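Local coordinates for protein lamina-associated polypeptide 2 isoforms alpha/zeta (Mus musculus, PDB 2V0X) that dimerizes through a coiled-coil-containing domain and serves as a component of the nuclear lamina, probably linking lamin A to chromatin, at the interface of chains A and B. Residues are numbered along the deposited sequence; one frame, centred on the assembly and turned at random. Chains: chain A/B, Lamina-associated polypeptide 2 isoforms alpha/zeta.

Contact 1: the interface of chains A and B. Residues chain A 199, 201, 226; chain B 84-85, 88.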
ATOM      1  N   CYS A 199      23.765   6.454  18.917  1.00 56.04           N
ATOM      2  CA  CYS A 199      24.090   6.027  20.264  1.00 56.96           C
ATOM      3  C   CYS A 199      25.278   5.059  20.220  1.00 61.13           C
ATOM      4  O   CYS A 199      25.612   4.508  19.166  1.00 60.28           O
ATOM      5  CB  CYS A 199      22.882   5.391  20.949  1.00 55.19           C
ATOM      6  SG  CYS A 199      22.412   3.809  20.288  1.00 54.35           S
ATOM      7  N   ILE A 201      26.410   1.706  21.318  1.00 73.44           N
ATOM      8  CA  ILE A 201      26.116   0.360  21.786  1.00 74.62           C
ATOM      9  C   ILE A 201      26.767  -0.574  20.771  1.00 75.40           C
ATOM     10  O   ILE A 201      26.924  -0.217  19.599  1.00 73.72           O
ATOM     11  CB  ILE A 201      24.596   0.081  21.839  1.00 75.76           C
ATOM     12  CG1 ILE A 201      23.845   1.284  22.416  1.00 78.96           C
ATOM     13  CG2 ILE A 201      24.330  -1.120  22.737  1.00 76.72           C
ATOM     14  CD1 ILE A 201      22.330   1.172  22.309  1.00 81.61           C
ATOM     15  N   LYS A 226      18.122  -5.743  27.694  1.00114.99           N
ATOM     16  CA  LYS A 226      19.015  -5.274  26.642  1.00114.34           C
ATOM     17  C   LYS A 226      20.449  -5.702  26.944  1.00113.83           C
ATOM     18  O   LYS A 226      21.109  -6.333  26.118  1.00113.75           O
ATOM     19  CB  LYS A 226      18.938  -3.745  26.544  1.00108.36           C
ATOM     20  CG  LYS A 226      17.558  -3.213  26.181  1.00 90.88           C
ATOM     21  CD  LYS A 226      17.397  -1.748  26.560  1.00 81.76           C
ATOM     22  CE  LYS A 226      17.475  -1.544  28.071  1.00 78.52           C
ATOM     23  NZ  LYS A 226      16.392  -2.259  28.806  1.00 75.30           N
TER
ATOM     24  N   PHE B  84      17.350   4.626  27.157  1.00 48.54           N
ATOM     25  CA  PHE B  84      18.590   3.882  26.978  1.00 51.80           C
ATOM     26  C   PHE B  84      19.437   4.460  25.835  1.00 51.76           C
ATOM     27  O   PHE B  84      20.654   4.602  25.964  1.00 52.30           O
ATOM     28  CB  PHE B  84      18.293   2.403  26.710  1.00 53.89           C
ATOM     29  CG  PHE B  84      19.522   1.533  26.678  1.00 57.63           C
ATOM     30  CD1 PHE B  84      20.231   1.264  27.848  1.00 60.45           C
ATOM     31  CD2 PHE B  84      19.971   0.985  25.480  1.00 59.35           C
ATOM     32  CE1 PHE B  84      21.374   0.458  27.827  1.00 62.65           C
ATOM     33  CE2 PHE B  84      21.113   0.176  25.445  1.00 61.20           C
ATOM     34  CZ  PHE B  84      21.817  -0.087  26.622  1.00 62.28           C
ATOM     35  N   ILE B  85      18.793   4.766  24.716  1.00 50.42           N
ATOM     36  CA  ILE B  85      19.480   5.324  23.556  1.00 47.98           C
ATOM     37  C   ILE B  85      20.111   6.669  23.923  1.00 47.16           C
ATOM     38  O   ILE B  85      21.266   6.922  23.602  1.00 46.19           O
ATOM     39  CB  ILE B  85      18.510   5.527  22.348  1.00 45.90           C
ATOM     40  CG1 ILE B  85      17.983   4.170  21.857  1.00 46.91           C
ATOM     41  CG2 ILE B  85      19.210   6.283  21.217  1.00 42.78           C
ATOM     42  CD1 ILE B  85      17.059   4.258  20.642  1.00 49.67           C
ATOM     43  N   ALA B  88      23.112   6.441  26.064  1.00 45.23           N
ATOM     44  CA  ALA B  88      24.224   5.919  25.283  1.00 43.84           C
ATOM     45  C   ALA B  88      24.626   6.914  24.173  1.00 43.41           C
ATOM     46  O   ALA B  88      25.459   6.603  23.328  1.00 40.75           O
ATOM     47  CB  ALA B  88      23.861   4.556  24.690  1.00 43.80           C
TER
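B:Phe84 reaches out of helix 79-87 and inserts its ring between two side chains of chain A, A:Ile201 and A:Lys226. The closer approach lies at A:Ile201, where the terminal methyl CD1 stands 3.5 Å from the ring carbon CE2 of B:Phe84. This methyl meets the rim of the ring, displaced to the side opposite the lysine. The ring points away from its own helix because CG of B:Phe84 is anti to the backbone N (chi1 -173°), which carries it toward the partner.

Over one face of the ring the packing is at somewhat longer, ordinary distances. The aliphatic part of A:Lys226 runs past the ring in the opposite direction, its CD 3.8 Å above the plane of the B:Phe84 ring and offset toward the rim. Bends at chi3 and chi4 bring CE close to the ring as well and carry the amine NZ farther from it, so the lysine contributes methylenes here.

A second group of contacts follows the end of the helix. CB of A:Cys199 lies 3.8 Å from CG2 of B:Ile85, and the same CB is 4.0 Å from CB of B:Ala88. A:Ile201 also borders this alanine, through CG1. Backbone oxygens edge the patch too: the carbonyl O of B:Ile85 lies 3.5 Å from CB of A:Cys199, and that of B:Ala88 lies 3.4 Å from CA of A:Cys199.

Contact 2: the interface of chains A and B. Residues chain A 78, 80-81; chain B 224-225, 228-229, 231.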
ATOM      1  N   ASP A  78      19.649   9.778  -9.980  1.00 46.44           N
ATOM      2  CA  ASP A  78      20.163  10.381 -11.208  1.00 49.38           C
ATOM      3  C   ASP A  78      21.687  10.409 -11.252  1.00 51.97           C
ATOM      4  O   ASP A  78      22.342  10.763 -10.260  1.00 53.07           O
ATOM      5  CB  ASP A  78      19.643  11.807 -11.345  1.00 49.97           C
ATOM      6  CG  ASP A  78      18.143  11.884 -11.267  1.00 49.10           C
ATOM      7  OD1 ASP A  78      17.520  12.241 -12.287  1.00 47.38           O
ATOM      8  OD2 ASP A  78      17.593  11.583 -10.187  1.00 53.37           O
ATOM      9  N   GLU A  80      23.523  12.496 -12.675  1.00 46.32           N
ATOM     10  CA  GLU A  80      23.937  13.883 -12.446  1.00 45.00           C
ATOM     11  C   GLU A  80      24.274  14.092 -10.971  1.00 46.58           C
ATOM     12  O   GLU A  80      25.312  14.667 -10.632  1.00 49.35           O
ATOM     13  CB  GLU A  80      22.823  14.858 -12.838  1.00 40.18           C
ATOM     14  CG  GLU A  80      22.580  15.026 -14.348  1.00 51.11           C
ATOM     15  CD  GLU A  80      21.447  14.150 -14.897  1.00 76.68           C
ATOM     16  OE1 GLU A  80      20.915  14.477 -15.982  1.00 71.19           O
ATOM     17  OE2 GLU A  80      21.085  13.139 -14.256  1.00 98.38           O
ATOM     18  N   ILE A  81      23.392  13.603 -10.103  1.00 45.26           N
ATOM     19  CA  ILE A  81      23.572  13.714  -8.663  1.00 44.26           C
ATOM     20  C   ILE A  81      24.733  12.834  -8.190  1.00 45.71           C
ATOM     21  O   ILE A  81      25.529  13.255  -7.357  1.00 48.73           O
ATOM     22  CB  ILE A  81      22.264  13.332  -7.922  1.00 43.30           C
ATOM     23  CG1 ILE A  81      21.161  14.340  -8.253  1.00 38.69           C
ATOM     24  CG2 ILE A  81      22.497  13.204  -6.430  1.00 41.94           C
ATOM     25  CD1 ILE A  81      21.418  15.727  -7.728  1.00 46.76           C
TER
ATOM     26  N   VAL B 224      16.154  17.765 -12.394  1.00 77.95           N
ATOM     27  CA  VAL B 224      17.615  17.659 -12.373  1.00 78.54           C
ATOM     28  C   VAL B 224      18.381  18.501 -13.410  1.00 81.18           C
ATOM     29  O   VAL B 224      19.292  19.250 -13.049  1.00 80.93           O
ATOM     30  CB  VAL B 224      18.065  16.163 -12.434  1.00 77.02           C
ATOM     31  CG1 VAL B 224      17.758  15.547 -13.791  1.00 76.77           C
ATOM     32  CG2 VAL B 224      19.534  16.032 -12.086  1.00 76.46           C
ATOM     33  N   HIS B 225      17.957  18.433 -14.672  1.00 83.84           N
ATOM     34  CA  HIS B 225      18.599  19.155 -15.775  1.00 84.16           C
ATOM     35  C   HIS B 225      18.573  20.680 -15.636  1.00 81.33           C
ATOM     36  O   HIS B 225      19.371  21.380 -16.260  1.00 81.83           O
ATOM     37  CB  HIS B 225      17.965  18.753 -17.109  1.00 85.95           C
ATOM     38  CG  HIS B 225      17.885  17.272 -17.319  1.00 88.54           C
ATOM     39  ND1 HIS B 225      16.741  16.545 -17.064  1.00 89.86           N
ATOM     40  CD2 HIS B 225      18.805  16.383 -17.763  1.00 89.17           C
ATOM     41  CE1 HIS B 225      16.959  15.270 -17.345  1.00 89.87           C
ATOM     42  NE2 HIS B 225      18.203  15.147 -17.770  1.00 89.67           N
ATOM     43  N   ILE B 228      21.737  20.686 -13.034  1.00 63.04           N
ATOM     44  CA  ILE B 228      22.949  19.958 -13.409  1.00 67.49           C
ATOM     45  C   ILE B 228      22.804  19.350 -14.810  1.00 72.33           C
ATOM     46  O   ILE B 228      21.901  18.546 -15.054  1.00 74.72           O
ATOM     47  CB  ILE B 228      23.269  18.814 -12.415  1.00 67.18           C
ATOM     48  CG1 ILE B 228      23.374  19.354 -10.984  1.00 69.27           C
ATOM     49  CG2 ILE B 228      24.586  18.142 -12.799  1.00 66.50           C
ATOM     50  CD1 ILE B 228      23.432  18.278  -9.920  1.00 66.64           C
ATOM     51  N   LYS B 229      23.682  19.748 -15.730  1.00 75.99           N
ATOM     52  CA  LYS B 229      23.645  19.228 -17.093  1.00 79.83           C
ATOM     53  C   LYS B 229      24.266  17.832 -17.090  1.00 85.65           C
ATOM     54  O   LYS B 229      25.060  17.493 -16.206  1.00 84.44           O
ATOM     55  CB  LYS B 229      24.401  20.152 -18.070  1.00 74.42           C
ATOM     56  CG  LYS B 229      25.924  20.004 -18.057  1.00 63.70           C
ATOM     57  CD  LYS B 229      26.641  20.896 -19.078  1.00 58.48           C
ATOM     58  CE  LYS B 229      26.484  20.429 -20.535  1.00 54.42           C
ATOM     59  NZ  LYS B 229      25.224  20.895 -21.206  1.00 50.51           N
ATOM     60  N   ARG B 231      26.388  14.520 -19.029  1.00103.82           N
ATOM     61  CA  ARG B 231      27.610  14.363 -19.820  1.00106.56           C
ATOM     62  C   ARG B 231      27.300  14.430 -21.316  1.00109.27           C
ATOM     63  O   ARG B 231      26.459  13.683 -21.821  1.00109.68           O
ATOM     64  CB  ARG B 231      28.307  13.032 -19.502  1.00102.78           C
ATOM     65  CG  ARG B 231      29.180  13.027 -18.250  1.00 95.91           C
ATOM     66  CD  ARG B 231      28.406  12.648 -16.994  1.00 97.46           C
ATOM     67  NE  ARG B 231      27.457  13.678 -16.580  1.00102.84           N
ATOM     68  CZ  ARG B 231      26.716  13.616 -15.476  1.00102.24           C
ATOM     69  NH1 ARG B 231      26.809  12.570 -14.665  1.00103.38           N
ATOM     70  NH2 ARG B 231      25.890  14.610 -15.176  1.00 98.73           N
TER
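This is part of a two-fold homodimer interface, in which A:Glu80 of one subunit packs against B:Val224, B:Ile228 and B:Arg231 near the C-terminal end of the other, helping to tie that segment to its partner. The evidence for packing begins at the base of the glutamate: CB of A:Glu80 is 3.6 Å from the methyl CG2 of B:Val224 and 3.7 Å from CG2 of B:Ile228. The glutamate crosses the valine at about a right angle, and a bend at its second torsion (chi2 96°) directs the carboxylate toward B:His225.

There, OE1 of A:Glu80 comes within 3.3 Å of NE2 of B:His225. It sits well above the ring plane, on the face that CG1 of B:Val224 also overlies, and the carboxylate and imidazole planes are 80° apart. This approach over the face does not suit a hydrogen bond to NE2, and any attraction would depend on the histidine's protonation, which is not seen.

NH2 of B:Arg231 lies against both CA and CG of A:Glu80, 3.4 Å from each, with CA in the guanidinium plane. NH2 and the carboxylate OE1 of A:Glu80 are 5.0 Å apart, so any attraction between the charges acts at a distance. The same NH2 donates a hydrogen bond to the carbonyl O of B:Lys229 (3.2 Å, 150° at H), which helps to fix the guanidinium. With an alanine here in place of A:Glu80 the CB packing could stay, but losing the chain beyond it is likely to open a gap beside B:Val224 and B:Arg231 and to leave B:His225 and B:Arg231 without a nearby acidic group.

Next along the helix, CD1 of A:Ile81 touches CD1 of B:Ile228 at 3.9 Å. In the fold, the patch joins the short helix 79-83 of chain A, which precedes the long helices 100-146 and 152-196, to the 3-10 turn 224-226 and following loop of chain B.

Contacts 1 and 2 lie about 40 Å apart, measured between the centres of their C-alpha atoms. Both draw on the helix beginning at residue 79 and on the C-terminal region, with the chains exchanged: chain B supplies the helix in contact 1 and chain A in contact 2, while the C-terminal region enters as A:Lys226 and as residues 224-231 of chain B. Residues 199 and 201 enter contact 1 alone among those described. Because the dimer is two-fold symmetric, each patch also has a twin. These short segments thus grip the partner at separate places, probably supplementing the association of the long helices.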